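Local coordinates for aminopeptidase N (Francisella tularensis subsp. tularensis, PDB 5DLL), which is a zinc-dependent aminopeptidase of the M1 family that releases N-terminal amino acids, preferably alanine, and probably helps degrade intracellular peptides, at residues 65-70 with 136-141; 128-133 with 198-203; 155-160 with 186-191; 166-171 with 278-283. All coordinates share one frame; numbering follows the deposited sequence.

Contact 1. Residues 65-70 with 136-141. With NA (sodium ion), chain R.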
loop_
_atom_site.group_PDB
_atom_site.type_symbol
_atom_site.label_atom_id
_atom_site.label_comp_id
_atom_site.label_asym_id
_atom_site.label_seq_id
_atom_site.Cartn_x
_atom_site.Cartn_y
_atom_site.Cartn_z
ATOM N N ASP A 65 -0.625 -28.747 -13.951
ATOM C CA ASP A 65 -1.505 -28.400 -12.837
ATOM C C ASP A 65 -2.929 -28.173 -13.354
ATOM O O ASP A 65 -3.124 -27.543 -14.396
ATOM C CB ASP A 65 -1.005 -27.126 -12.139
ATOM C CG ASP A 65 0.415 -27.262 -11.595
ATOM O OD1 ASP A 65 0.628 -28.081 -10.673
ATOM O OD2 ASP A 65 1.315 -26.537 -12.081
ATOM N N GLY A 66 -3.919 -28.678 -12.624
ATOM C CA GLY A 66 -5.322 -28.504 -13.003
ATOM C C GLY A 66 -6.262 -28.909 -11.884
ATOM O O GLY A 66 -6.101 -29.976 -11.296
ATOM N N VAL A 67 -7.241 -28.059 -11.586
ATOM C CA VAL A 67 -8.085 -28.236 -10.407
ATOM C C VAL A 67 -9.550 -27.960 -10.737
ATOM O O VAL A 67 -9.876 -26.929 -11.318
ATOM C CB VAL A 67 -7.615 -27.313 -9.258
ATOM C CG1 VAL A 67 -8.554 -27.395 -8.062
ATOM C CG2 VAL A 67 -6.193 -27.668 -8.845
ATOM N N GLU A 68 -10.421 -28.893 -10.360
ATOM C CA GLU A 68 -11.862 -28.787 -10.603
ATOM C C GLU A 68 -12.175 -28.712 -12.103
ATOM O O GLU A 68 -12.996 -27.906 -12.542
ATOM C CB GLU A 68 -12.465 -27.608 -9.815
ATOM C CG GLU A 68 -12.376 -27.800 -8.300
ATOM C CD GLU A 68 -12.523 -26.511 -7.496
ATOM O OE1 GLU A 68 -13.229 -25.585 -7.949
ATOM O OE2 GLU A 68 -11.935 -26.430 -6.391
ATOM N N LEU A 69 -11.522 -29.586 -12.871
ATOM C CA LEU A 69 -11.641 -29.611 -14.334
ATOM C C LEU A 69 -12.230 -30.934 -14.821
ATOM O O LEU A 69 -11.732 -32.008 -14.473
ATOM C CB LEU A 69 -10.266 -29.423 -14.988
ATOM C CG LEU A 69 -9.448 -28.199 -14.572
ATOM C CD1 LEU A 69 -8.138 -28.157 -15.341
ATOM C CD2 LEU A 69 -10.239 -26.918 -14.784
ATOM N N LYS A 70 -13.279 -30.858 -15.637
ATOM C CA LYS A 70 -13.816 -32.043 -16.296
ATOM C C LYS A 70 -13.132 -32.188 -17.652
ATOM O O LYS A 70 -13.366 -31.388 -18.550
ATOM C CB LYS A 70 -15.333 -31.938 -16.464
ATOM C CG LYS A 70 -15.995 -33.255 -16.832
ATOM C CD LYS A 70 -17.470 -33.072 -17.139
ATOM C CE LYS A 70 -18.064 -34.329 -17.752
ATOM N NZ LYS A 70 -19.405 -34.071 -18.341
ATOM N N GLY A 136 -4.633 -19.333 -9.667
ATOM C CA GLY A 136 -6.017 -19.500 -10.088
ATOM C C GLY A 136 -6.199 -19.918 -11.535
ATOM O O GLY A 136 -7.313 -20.217 -11.944
ATOM N N PHE A 137 -5.130 -19.934 -12.325
ATOM C CA PHE A 137 -5.264 -20.305 -13.739
ATOM C C PHE A 137 -5.469 -21.800 -13.916
ATOM O O PHE A 137 -6.186 -22.221 -14.824
ATOM C CB PHE A 137 -4.063 -19.847 -14.570
ATOM C CG PHE A 137 -4.237 -20.074 -16.053
ATOM C CD1 PHE A 137 -5.107 -19.284 -16.786
ATOM C CD2 PHE A 137 -3.537 -21.076 -16.709
ATOM C CE1 PHE A 137 -5.276 -19.483 -18.144
ATOM C CE2 PHE A 137 -3.702 -21.277 -18.066
ATOM C CZ PHE A 137 -4.572 -20.481 -18.786
ATOM N N ARG A 138 -4.841 -22.600 -13.052
ATOM C CA ARG A 138 -5.035 -24.056 -13.065
ATOM C C ARG A 138 -6.500 -24.480 -12.895
ATOM O O ARG A 138 -6.870 -25.563 -13.331
ATOM C CB ARG A 138 -4.165 -24.733 -12.002
ATOM C CG ARG A 138 -4.543 -24.417 -10.561
ATOM C CD ARG A 138 -3.561 -25.043 -9.583
ATOM N NE ARG A 138 -2.219 -24.479 -9.718
ATOM C CZ ARG A 138 -1.151 -24.883 -9.031
ATOM N NH1 ARG A 138 -1.251 -25.865 -8.144
ATOM N NH2 ARG A 138 0.029 -24.302 -9.231
ATOM N N LYS A 139 -7.322 -23.625 -12.279
ATOM C CA LYS A 139 -8.774 -23.839 -12.200
ATOM C C LYS A 139 -9.550 -23.453 -13.475
ATOM O O LYS A 139 -10.782 -23.340 -13.438
ATOM C CB LYS A 139 -9.371 -23.058 -11.023
ATOM C CG LYS A 139 -8.871 -23.461 -9.650
ATOM C CD LYS A 139 -9.739 -22.829 -8.573
ATOM C CE LYS A 139 -9.189 -23.069 -7.175
ATOM N NZ LYS A 139 -10.020 -22.398 -6.132
ATOM N N ILE A 140 -8.848 -23.237 -14.588
ATOM C CA ILE A 140 -9.490 -22.871 -15.853
ATOM C C ILE A 140 -9.191 -23.918 -16.918
ATOM O O ILE A 140 -10.102 -24.407 -17.581
ATOM C CB ILE A 140 -9.045 -21.471 -16.326
ATOM C CG1 ILE A 140 -9.451 -20.420 -15.286
ATOM C CG2 ILE A 140 -9.660 -21.139 -17.683
ATOM C CD1 ILE A 140 -8.949 -19.024 -15.570
ATOM N N THR A 141 -7.913 -24.237 -17.096
ATOM C CA THR A 141 -7.504 -25.382 -17.907
ATOM C C THR A 141 -6.174 -25.887 -17.362
ATOM O O THR A 141 -5.601 -25.268 -16.462
ATOM C CB THR A 141 -7.431 -25.038 -19.420
ATOM O OG1 THR A 141 -7.530 -26.235 -20.218
ATOM C CG2 THR A 141 -6.151 -24.281 -19.762
HETATM NA NA NA R . -8.498 -27.182 -22.255
#
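V67 and R138 supply the hydrogen bond that joins residues 65-70 to 136-141. V67 N donates to R138 O over 3.1 Å, with the nitrogen standing well above the carbonyl plane. Two CA-H...O contacts accompany it: G66 CA approaches the same R138 O at 3.3 Å, and K139 CA comes to 3.4 Å from V67 O. The two loops thus lie backbone to backbone without building a strand pair.

The charged groups of D65 and R138 meet flat on flat. The carboxylate and guanidinium planes are 3° apart, and D65 CG sits 3.7 Å above the centre of the guanidinium. D65 OD2 and R138 NH2, 3.8 Å apart, form a long salt bridge; no guanidinium N-H points at the oxygen, which lies well out of that plane. D145 ties the pair together, its carboxylate taking R138 NE in a salt bridge while its backbone N donates to D65 OD2.

Aliphatic side chains pack alongside. V67 CG2 rests on R138 CD at 3.8 Å. With L69 CG anti to the carbonyl carbon (chi1 -54°), its two methyls lie over the backbone of 138-141, CD1 reaching T141 C at 3.6 Å and CD2 reaching K139 C at 3.8 Å.

At the far end, T141 OG1 binds the sodium ion together with T106 OG1 and V44 O. The loop between strands 62-65 and 70-76 therefore lies against the one that carries a sodium ligand, held by backbone contacts, aliphatic packing and the D65-R138 stack, whose partners attract each other through charge and face-to-face contact without a directed bond between them.

Contact 2. Residues 128-133 with 198-203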
loop_
_atom_site.group_PDB
_atom_site.type_symbol
_atom_site.label_atom_id
_atom_site.label_comp_id
_atom_site.label_asym_id
_atom_site.label_seq_id
_atom_site.Cartn_x
_atom_site.Cartn_y
_atom_site.Cartn_z
ATOM N N PHE A 128 -18.917 -12.496 -16.306
ATOM C CA PHE A 128 -17.771 -13.380 -16.136
ATOM C C PHE A 128 -16.541 -12.547 -15.849
ATOM O O PHE A 128 -16.368 -11.466 -16.406
ATOM C CB PHE A 128 -17.516 -14.215 -17.389
ATOM C CG PHE A 128 -18.585 -15.223 -17.679
ATOM C CD1 PHE A 128 -18.552 -16.478 -17.091
ATOM C CD2 PHE A 128 -19.618 -14.925 -18.554
ATOM C CE1 PHE A 128 -19.538 -17.411 -17.365
ATOM C CE2 PHE A 128 -20.601 -15.858 -18.831
ATOM C CZ PHE A 128 -20.559 -17.099 -18.239
ATOM N N SER A 129 -15.682 -13.069 -14.987
ATOM C CA SER A 129 -14.487 -12.361 -14.554
ATOM C C SER A 129 -13.520 -13.382 -13.981
ATOM O O SER A 129 -13.944 -14.422 -13.492
ATOM C CB SER A 129 -14.856 -11.304 -13.504
ATOM O OG SER A 129 -13.736 -10.944 -12.712
ATOM N N THR A 130 -12.227 -13.085 -14.037
ATOM C CA THR A 130 -11.208 -14.013 -13.559
ATOM C C THR A 130 -10.376 -13.419 -12.438
ATOM O O THR A 130 -10.512 -12.246 -12.086
ATOM C CB THR A 130 -10.231 -14.407 -14.683
ATOM O OG1 THR A 130 -9.506 -13.245 -15.103
ATOM C CG2 THR A 130 -10.971 -15.006 -15.863
ATOM N N GLN A 131 -9.519 -14.267 -11.885
ATOM C CA GLN A 131 -8.466 -13.860 -10.970
ATOM C C GLN A 131 -7.483 -15.020 -10.925
ATOM O O GLN A 131 -7.840 -16.117 -10.491
ATOM C CB GLN A 131 -9.028 -13.575 -9.577
ATOM C CG GLN A 131 -7.978 -13.386 -8.495
ATOM C CD GLN A 131 -7.026 -12.247 -8.797
ATOM O OE1 GLN A 131 -7.432 -11.199 -9.304
ATOM N NE2 GLN A 131 -5.751 -12.443 -8.480
ATOM N N CYS A 132 -6.260 -14.790 -11.390
ATOM C CA CYS A 132 -5.305 -15.875 -11.565
ATOM C C CYS A 132 -4.055 -15.800 -10.683
ATOM O O CYS A 132 -3.335 -16.787 -10.577
ATOM C CB CYS A 132 -4.928 -15.990 -13.041
ATOM S SG CYS A 132 -6.341 -16.407 -14.097
ATOM N N GLU A 133 -3.783 -14.664 -10.048
ATOM C CA GLU A 133 -2.696 -14.615 -9.065
ATOM C C GLU A 133 -3.231 -15.145 -7.738
ATOM O O GLU A 133 -4.297 -14.712 -7.315
ATOM C CB GLU A 133 -2.158 -13.194 -8.877
ATOM C CG GLU A 133 -0.976 -13.107 -7.909
ATOM C CD GLU A 133 -0.341 -11.729 -7.845
ATOM O OE1 GLU A 133 -1.039 -10.729 -8.100
ATOM O OE2 GLU A 133 0.864 -11.644 -7.531
ATOM N N LEU A 198 -1.108 -13.491 -14.853
ATOM C CA LEU A 198 -1.512 -12.225 -15.469
ATOM C C LEU A 198 -2.558 -12.394 -16.560
ATOM O O LEU A 198 -2.921 -11.418 -17.226
ATOM C CB LEU A 198 -0.299 -11.531 -16.078
ATOM C CG LEU A 198 0.795 -11.205 -15.077
ATOM C CD1 LEU A 198 2.049 -10.838 -15.837
ATOM C CD2 LEU A 198 0.355 -10.091 -14.140
ATOM N N PHE A 199 -3.035 -13.615 -16.763
ATOM C CA PHE A 199 -4.105 -13.841 -17.717
ATOM C C PHE A 199 -5.411 -13.320 -17.120
ATOM O O PHE A 199 -5.668 -13.496 -15.922
ATOM C CB PHE A 199 -4.243 -15.325 -18.081
ATOM C CG PHE A 199 -5.504 -15.631 -18.825
ATOM C CD1 PHE A 199 -6.675 -15.930 -18.137
ATOM C CD2 PHE A 199 -5.542 -15.566 -20.204
ATOM C CE1 PHE A 199 -7.854 -16.175 -18.815
ATOM C CE2 PHE A 199 -6.720 -15.814 -20.890
ATOM C CZ PHE A 199 -7.875 -16.119 -20.196
ATOM N N ALA A 200 -6.228 -12.681 -17.957
ATOM C CA ALA A 200 -7.564 -12.247 -17.551
ATOM C C ALA A 200 -8.585 -12.347 -18.680
ATOM O O ALA A 200 -8.249 -12.223 -19.866
ATOM C CB ALA A 200 -7.522 -10.827 -17.008
ATOM N N LEU A 201 -9.834 -12.574 -18.282
ATOM C CA LEU A 201 -10.973 -12.581 -19.190
ATOM C C LEU A 201 -12.140 -11.881 -18.507
ATOM O O LEU A 201 -12.360 -12.065 -17.311
ATOM C CB LEU A 201 -11.360 -14.019 -19.548
ATOM C CG LEU A 201 -12.621 -14.209 -20.413
ATOM C CD1 LEU A 201 -12.476 -15.413 -21.336
ATOM C CD2 LEU A 201 -13.892 -14.327 -19.574
ATOM N N VAL A 202 -12.876 -11.074 -19.265
ATOM C CA VAL A 202 -14.103 -10.442 -18.775
ATOM C C VAL A 202 -15.164 -10.434 -19.870
ATOM O O VAL A 202 -14.873 -10.102 -21.020
ATOM C CB VAL A 202 -13.859 -8.989 -18.324
ATOM C CG1 VAL A 202 -15.176 -8.319 -17.940
ATOM C CG2 VAL A 202 -12.859 -8.938 -17.176
ATOM N N ALA A 203 -16.391 -10.788 -19.502
ATOM C CA ALA A 203 -17.522 -10.753 -20.427
ATOM C C ALA A 203 -18.780 -10.278 -19.707
ATOM O O ALA A 203 -19.156 -10.837 -18.675
ATOM C CB ALA A 203 -17.750 -12.124 -21.041
#
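F128 and A203 face each other as an antiparallel hydrogen-bonded pair, F128 N donating to A203 O at 2.9 Å and A203 N to F128 O at 3.2 Å. The end of the F128 side chain leads away from the partner strand; A203 O lies at the ring edge, near its plane, and CD2 touches A203 CB. F128 CB meets L201 CD2 at 4.2 Å.

T130 points across the gap with both branches. Its OG1, placed between the backbone N and the carbonyl carbon (chi1 65°), accepts a hydrogen bond from L201 N at 3.3 Å with an angle of 158°, while CG2 packs on L201 CB at 3.8 Å.

Further along, C132 SG comes at the F199 ring from the edge. The sulfur is 5.5 Å from the ring centroid and 86° off its normal, with F199 CD1 its closest ring atom at 4.1 Å. The same ring meets F137 edge-to-face and touches V155 of strand 150-160, while A200 is bonded through its O to S169 OG and through its N to N170 OD1.

The contact joins the two central strands of a four-stranded antiparallel sheet. Beyond the regular F128-A203 bonds, the T130 hydroxyl serves as acceptor for the buried N-H of L201, and the sulfur-aromatic edge contact continues the association into the loop that follows strand 128-131.

Contact 3. Residues 155-160 with 186-191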
loop_
_atom_site.group_PDB
_atom_site.type_symbol
_atom_site.label_atom_id
_atom_site.label_comp_id
_atom_site.label_asym_id
_atom_site.label_seq_id
_atom_site.Cartn_x
_atom_site.Cartn_y
_atom_site.Cartn_z
ATOM N N VAL A 155 -6.247 -15.740 -27.687
ATOM C CA VAL A 155 -7.445 -16.091 -26.925
ATOM C C VAL A 155 -8.714 -15.729 -27.697
ATOM O O VAL A 155 -8.971 -14.554 -27.926
ATOM C CB VAL A 155 -7.463 -15.345 -25.561
ATOM C CG1 VAL A 155 -8.751 -15.626 -24.790
ATOM C CG2 VAL A 155 -6.237 -15.703 -24.723
ATOM N N LYS A 156 -9.502 -16.731 -28.088
ATOM C CA LYS A 156 -10.835 -16.488 -28.658
ATOM C C LYS A 156 -11.896 -16.593 -27.563
ATOM O O LYS A 156 -11.757 -17.397 -26.646
ATOM C CB LYS A 156 -11.152 -17.474 -29.791
ATOM C CG LYS A 156 -12.423 -17.126 -30.564
ATOM C CD LYS A 156 -12.832 -18.209 -31.550
ATOM C CE LYS A 156 -11.814 -18.403 -32.667
ATOM N NZ LYS A 156 -12.384 -19.195 -33.792
ATOM N N ILE A 157 -12.949 -15.781 -27.664
ATOM C CA ILE A 157 -14.070 -15.821 -26.718
ATOM C C ILE A 157 -15.392 -15.866 -27.478
ATOM O O ILE A 157 -15.679 -14.967 -28.264
ATOM C CB ILE A 157 -14.087 -14.583 -25.788
ATOM C CG1 ILE A 157 -12.751 -14.432 -25.052
ATOM C CG2 ILE A 157 -15.231 -14.681 -24.782
ATOM C CD1 ILE A 157 -12.657 -13.177 -24.210
ATOM N N ILE A 158 -16.198 -16.899 -27.227
ATOM C CA ILE A 158 -17.528 -17.032 -27.836
ATOM C C ILE A 158 -18.597 -16.879 -26.758
ATOM O O ILE A 158 -18.475 -17.462 -25.688
ATOM C CB ILE A 158 -17.681 -18.396 -28.541
ATOM C CG1 ILE A 158 -16.574 -18.577 -29.588
ATOM C CG2 ILE A 158 -19.049 -18.506 -29.200
ATOM C CD1 ILE A 158 -16.488 -19.967 -30.180
ATOM N N ALA A 159 -19.637 -16.095 -27.034
ATOM C CA ALA A 159 -20.699 -15.847 -26.046
ATOM C C ALA A 159 -21.968 -15.243 -26.658
ATOM O O ALA A 159 -22.003 -14.904 -27.840
ATOM C CB ALA A 159 -20.177 -14.939 -24.940
ATOM N N ASP A 160 -23.003 -15.115 -25.831
ATOM C CA ASP A 160 -24.266 -14.500 -26.232
ATOM C C ASP A 160 -24.098 -12.987 -26.406
ATOM O O ASP A 160 -23.466 -12.333 -25.578
ATOM C CB ASP A 160 -25.339 -14.797 -25.175
ATOM C CG ASP A 160 -26.734 -14.364 -25.604
ATOM O OD1 ASP A 160 -27.158 -14.723 -26.724
ATOM O OD2 ASP A 160 -27.411 -13.674 -24.814
ATOM N N ALA A 186 -14.686 -12.800 -30.352
ATOM C CA ALA A 186 -13.582 -11.848 -30.385
ATOM C C ALA A 186 -12.273 -12.594 -30.136
ATOM O O ALA A 186 -12.228 -13.517 -29.324
ATOM C CB ALA A 186 -13.784 -10.765 -29.337
ATOM N N VAL A 187 -11.218 -12.202 -30.841
ATOM C CA VAL A 187 -9.910 -12.811 -30.667
ATOM C C VAL A 187 -8.944 -11.753 -30.146
ATOM O O VAL A 187 -8.807 -10.682 -30.742
ATOM C CB VAL A 187 -9.381 -13.412 -31.983
ATOM C CG1 VAL A 187 -8.124 -14.238 -31.728
ATOM C CG2 VAL A 187 -10.452 -14.270 -32.642
ATOM N N TRP A 188 -8.288 -12.060 -29.029
ATOM C CA TRP A 188 -7.347 -11.151 -28.388
ATOM C C TRP A 188 -5.952 -11.759 -28.394
ATOM O O TRP A 188 -5.709 -12.773 -27.737
ATOM C CB TRP A 188 -7.777 -10.884 -26.947
ATOM C CG TRP A 188 -9.058 -10.127 -26.837
ATOM C CD1 TRP A 188 -10.321 -10.645 -26.810
ATOM C CD2 TRP A 188 -9.202 -8.709 -26.739
ATOM N NE1 TRP A 188 -11.243 -9.631 -26.705
ATOM C CE2 TRP A 188 -10.581 -8.433 -26.660
ATOM C CE3 TRP A 188 -8.297 -7.645 -26.716
ATOM C CZ2 TRP A 188 -11.078 -7.137 -26.553
ATOM C CZ3 TRP A 188 -8.789 -6.358 -26.612
ATOM C CH2 TRP A 188 -10.169 -6.113 -26.531
ATOM N N LYS A 189 -5.041 -11.137 -29.135
ATOM C CA LYS A 189 -3.650 -11.579 -29.184
ATOM C C LYS A 189 -2.772 -10.694 -28.307
ATOM O O LYS A 189 -2.885 -9.472 -28.339
ATOM C CB LYS A 189 -3.136 -11.566 -30.627
ATOM C CG LYS A 189 -1.692 -12.015 -30.779
ATOM C CD LYS A 189 -1.392 -12.461 -32.203
ATOM C CE LYS A 189 0.104 -12.553 -32.462
ATOM N NZ LYS A 189 0.814 -13.379 -31.443
ATOM N N ASP A 190 -1.907 -11.327 -27.521
ATOM C CA ASP A 190 -0.910 -10.637 -26.705
ATOM C C ASP A 190 0.459 -11.223 -27.068
ATOM O O ASP A 190 0.815 -12.309 -26.604
ATOM C CB ASP A 190 -1.212 -10.826 -25.212
ATOM C CG ASP A 190 -0.245 -10.069 -24.304
ATOM O OD1 ASP A 190 0.817 -9.613 -24.773
ATOM O OD2 ASP A 190 -0.550 -9.934 -23.103
ATOM N N PRO A 191 1.231 -10.500 -27.898
ATOM C CA PRO A 191 2.465 -11.033 -28.480
ATOM C C PRO A 191 3.627 -11.223 -27.515
ATOM O O PRO A 191 4.589 -11.907 -27.868
ATOM C CB PRO A 191 2.838 -9.988 -29.539
ATOM C CG PRO A 191 2.222 -8.723 -29.063
ATOM C CD PRO A 191 0.976 -9.108 -28.319
#
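V155 and I157 pair with W188 and A186 in an antiparallel ladder whose short strand axes approach to 4.7 Å at 160°. Both are hydrogen-bonded pairs: W188 N donates to V155 O at 2.8 Å and V155 N to W188 O at 3.0 Å, while I157 N donates to A186 O at 2.9 Å and A186 N to I157 O at 3.2 Å. Between them K156 and V187 make a non-hydrogen-bonded pair, where the strands draw closer and K156 CA lies 3.3 Å from A186 O.

K156 and V187 occupy one face. Only the inner part of the lysine takes part: CG lies beside V187 CG2 at 4.0 Å, and beyond it the chain bends at chi3 (-65°) and leads its amino end away. V187 also touches I174 of the adjoining strand 172-179.

The other face carries V155, I157, A186 and W188. I157 CD1 meets W188 CD1 obliquely at 4.3 Å. With W188 CG anti to the carbonyl carbon (chi1 -67°), the indole reaches strand 166-169, where its NE1 donates to I167 O and the side chain touches L168 and S169. V155 and A186 touch the same strand, at S169 and I167.

The sheet that includes strands 150-160 and 183-191 is thereby laid against a second, four-stranded sheet in the N-terminal domain. Regular backbone bonds fix the strand pair; the face formed by V155, I157, A186 and W188 is largely apolar, and its buried indole N-H is satisfied by a carbonyl of the opposing sheet.

Contact 4. Residues 166-171 with 278-283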
loop_
_atom_site.group_PDB
_atom_site.type_symbol
_atom_site.label_atom_id
_atom_site.label_comp_id
_atom_site.label_asym_id
_atom_site.label_seq_id
_atom_site.Cartn_x
_atom_site.Cartn_y
_atom_site.Cartn_z
ATOM N N ILE A 166 -19.747 -7.171 -24.337
ATOM C CA ILE A 166 -18.356 -6.834 -24.073
ATOM C C ILE A 166 -17.625 -8.117 -23.719
ATOM O O ILE A 166 -17.931 -8.741 -22.705
ATOM C CB ILE A 166 -18.238 -5.811 -22.919
ATOM C CG1 ILE A 166 -18.955 -4.501 -23.287
ATOM C CG2 ILE A 166 -16.780 -5.559 -22.550
ATOM C CD1 ILE A 166 -18.477 -3.844 -24.568
ATOM N N ILE A 167 -16.675 -8.511 -24.566
ATOM C CA ILE A 167 -15.894 -9.734 -24.354
ATOM C C ILE A 167 -14.401 -9.432 -24.494
ATOM O O ILE A 167 -13.890 -9.258 -25.600
ATOM C CB ILE A 167 -16.333 -10.884 -25.299
ATOM C CG1 ILE A 167 -16.552 -10.392 -26.736
ATOM C CG2 ILE A 167 -17.624 -11.520 -24.792
ATOM C CD1 ILE A 167 -16.813 -11.510 -27.723
ATOM N N LEU A 168 -13.710 -9.366 -23.355
ATOM C CA LEU A 168 -12.350 -8.845 -23.295
ATOM C C LEU A 168 -11.344 -9.877 -22.805
ATOM O O LEU A 168 -11.691 -10.809 -22.082
ATOM C CB LEU A 168 -12.295 -7.637 -22.360
ATOM C CG LEU A 168 -13.400 -6.589 -22.494
ATOM C CD1 LEU A 168 -13.154 -5.469 -21.497
ATOM C CD2 LEU A 168 -13.488 -6.048 -23.913
ATOM N N SER A 169 -10.091 -9.685 -23.213
ATOM C CA SER A 169 -8.956 -10.438 -22.693
ATOM C C SER A 169 -7.682 -9.650 -22.980
ATOM O O SER A 169 -7.756 -8.496 -23.393
ATOM C CB SER A 169 -8.887 -11.840 -23.306
ATOM O OG SER A 169 -7.903 -12.625 -22.646
ATOM N N ASN A 170 -6.521 -10.268 -22.781
ATOM C CA ASN A 170 -5.242 -9.549 -22.867
ATOM C C ASN A 170 -4.809 -9.234 -24.301
ATOM O O ASN A 170 -4.931 -10.077 -25.196
ATOM C CB ASN A 170 -4.117 -10.334 -22.179
ATOM C CG ASN A 170 -4.547 -10.943 -20.871
ATOM O OD1 ASN A 170 -5.072 -12.052 -20.843
ATOM N ND2 ASN A 170 -4.325 -10.229 -19.782
ATOM N N GLY A 171 -4.284 -8.023 -24.492
ATOM C CA GLY A 171 -3.708 -7.598 -25.764
ATOM C C GLY A 171 -4.679 -6.844 -26.654
ATOM O O GLY A 171 -5.550 -6.113 -26.175
ATOM N N LYS A 278 -2.221 -8.143 -17.630
ATOM C CA LYS A 278 -1.574 -7.477 -18.757
ATOM C C LYS A 278 -2.593 -6.911 -19.752
ATOM O O LYS A 278 -3.365 -7.654 -20.353
ATOM C CB LYS A 278 -0.612 -8.448 -19.449
ATOM C CG LYS A 278 0.075 -7.932 -20.708
ATOM C CD LYS A 278 0.959 -6.723 -20.449
ATOM C CE LYS A 278 1.880 -6.441 -21.634
ATOM N NZ LYS A 278 3.139 -7.235 -21.555
ATOM N N GLY A 279 -2.598 -5.585 -19.889
ATOM C CA GLY A 279 -3.478 -4.889 -20.830
ATOM C C GLY A 279 -4.918 -4.762 -20.360
ATOM O O GLY A 279 -5.757 -4.172 -21.043
ATOM N N LEU A 280 -5.199 -5.293 -19.176
ATOM C CA LEU A 280 -6.569 -5.486 -18.718
ATOM C C LEU A 280 -6.558 -5.511 -17.198
ATOM O O LEU A 280 -6.715 -6.551 -16.568
ATOM C CB LEU A 280 -7.143 -6.789 -19.298
ATOM C CG LEU A 280 -8.594 -7.157 -18.961
ATOM C CD1 LEU A 280 -9.548 -5.987 -19.137
ATOM C CD2 LEU A 280 -9.040 -8.331 -19.812
ATOM N N ASN A 281 -6.327 -4.350 -16.610
ATOM C CA ASN A 281 -6.302 -4.242 -15.168
ATOM C C ASN A 281 -7.732 -4.323 -14.665
ATOM O O ASN A 281 -8.664 -3.909 -15.358
ATOM C CB ASN A 281 -5.635 -2.936 -14.739
ATOM C CG ASN A 281 -4.162 -2.877 -15.114
ATOM O OD1 ASN A 281 -3.595 -3.835 -15.651
ATOM N ND2 ASN A 281 -3.528 -1.749 -14.821
ATOM N N ILE A 282 -7.904 -4.894 -13.479
ATOM C CA ILE A 282 -9.221 -5.053 -12.880
ATOM C C ILE A 282 -9.145 -4.480 -11.481
ATOM O O ILE A 282 -8.175 -4.715 -10.757
ATOM C CB ILE A 282 -9.667 -6.535 -12.848
ATOM C CG1 ILE A 282 -9.646 -7.126 -14.265
ATOM C CG2 ILE A 282 -11.070 -6.673 -12.258
ATOM C CD1 ILE A 282 -10.235 -8.519 -14.376
ATOM N N PHE A 283 -10.168 -3.714 -11.117
ATOM C CA PHE A 283 -10.199 -3.015 -9.838
ATOM C C PHE A 283 -11.551 -3.192 -9.181
ATOM O O PHE A 283 -12.559 -3.388 -9.858
ATOM C CB PHE A 283 -9.985 -1.508 -10.025
ATOM C CG PHE A 283 -8.652 -1.133 -10.608
ATOM C CD1 PHE A 283 -8.463 -1.123 -11.984
ATOM C CD2 PHE A 283 -7.600 -0.746 -9.787
ATOM C CE1 PHE A 283 -7.239 -0.760 -12.530
ATOM C CE2 PHE A 283 -6.374 -0.381 -10.330
ATOM C CZ PHE A 283 -6.192 -0.393 -11.703
HETATM O O HOH W 1 -5.003 -5.245 -23.640
#
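K278 meets N170 through its backbone: K278 O accepts a hydrogen bond from N170 ND2 at 2.8 Å with an angle of 166°, and the oxygen lies close to the plane of the amide. N170 CG, anti to its carbonyl carbon (chi1 -42°), places the amide end beside K278 O, while OD1 on the other arm accepts from A200 N. The lysine chain itself leads away, bent at chi2 and chi4, and its NZ forms a long, weak ion pair with D258.

G279 follows. Its O lies 2.9 Å from a water that is also 2.7 Å from G171 O, close enough to bridge the two loops, although this water has more acceptors nearby than protons to give.

L280 then opens strand 280-284. With its CG anti to the backbone N (chi1 -178°), CD2 reaches over to S169 CA at 3.6 Å and to L168 CB at 4.2 Å.

The contact lies where the end of strand 166-169, in the N-terminal domain, meets strand 280-284 of the peptidase domain. L280 is backed by M263 and V265 of strand 261-267, and K278 rests on helix 314-319, its side chain about 8 Å from that of the zinc ligand H313.

From the N terminus, contact 1 closes the first loop by bringing 136-141 back to 65-70. Contact 2 opens at 128-133, before that loop is closed, and ends at 198-203, so the two cross, meeting where F137 packs on F199. Contact 3, between 155-160 and 186-191, is nested inside contact 2. Contact 4 opens at 166-171, inside both, and closes only at 278-283, crossing contacts 2 and 3; contact 1 precedes contacts 3 and 4 in series. Contacts 1 to 3 knit together the sheets and loops of the N-terminal domain, and contact 4 ties the end of edge strand 166-169 to residues 278-283 of the peptidase domain.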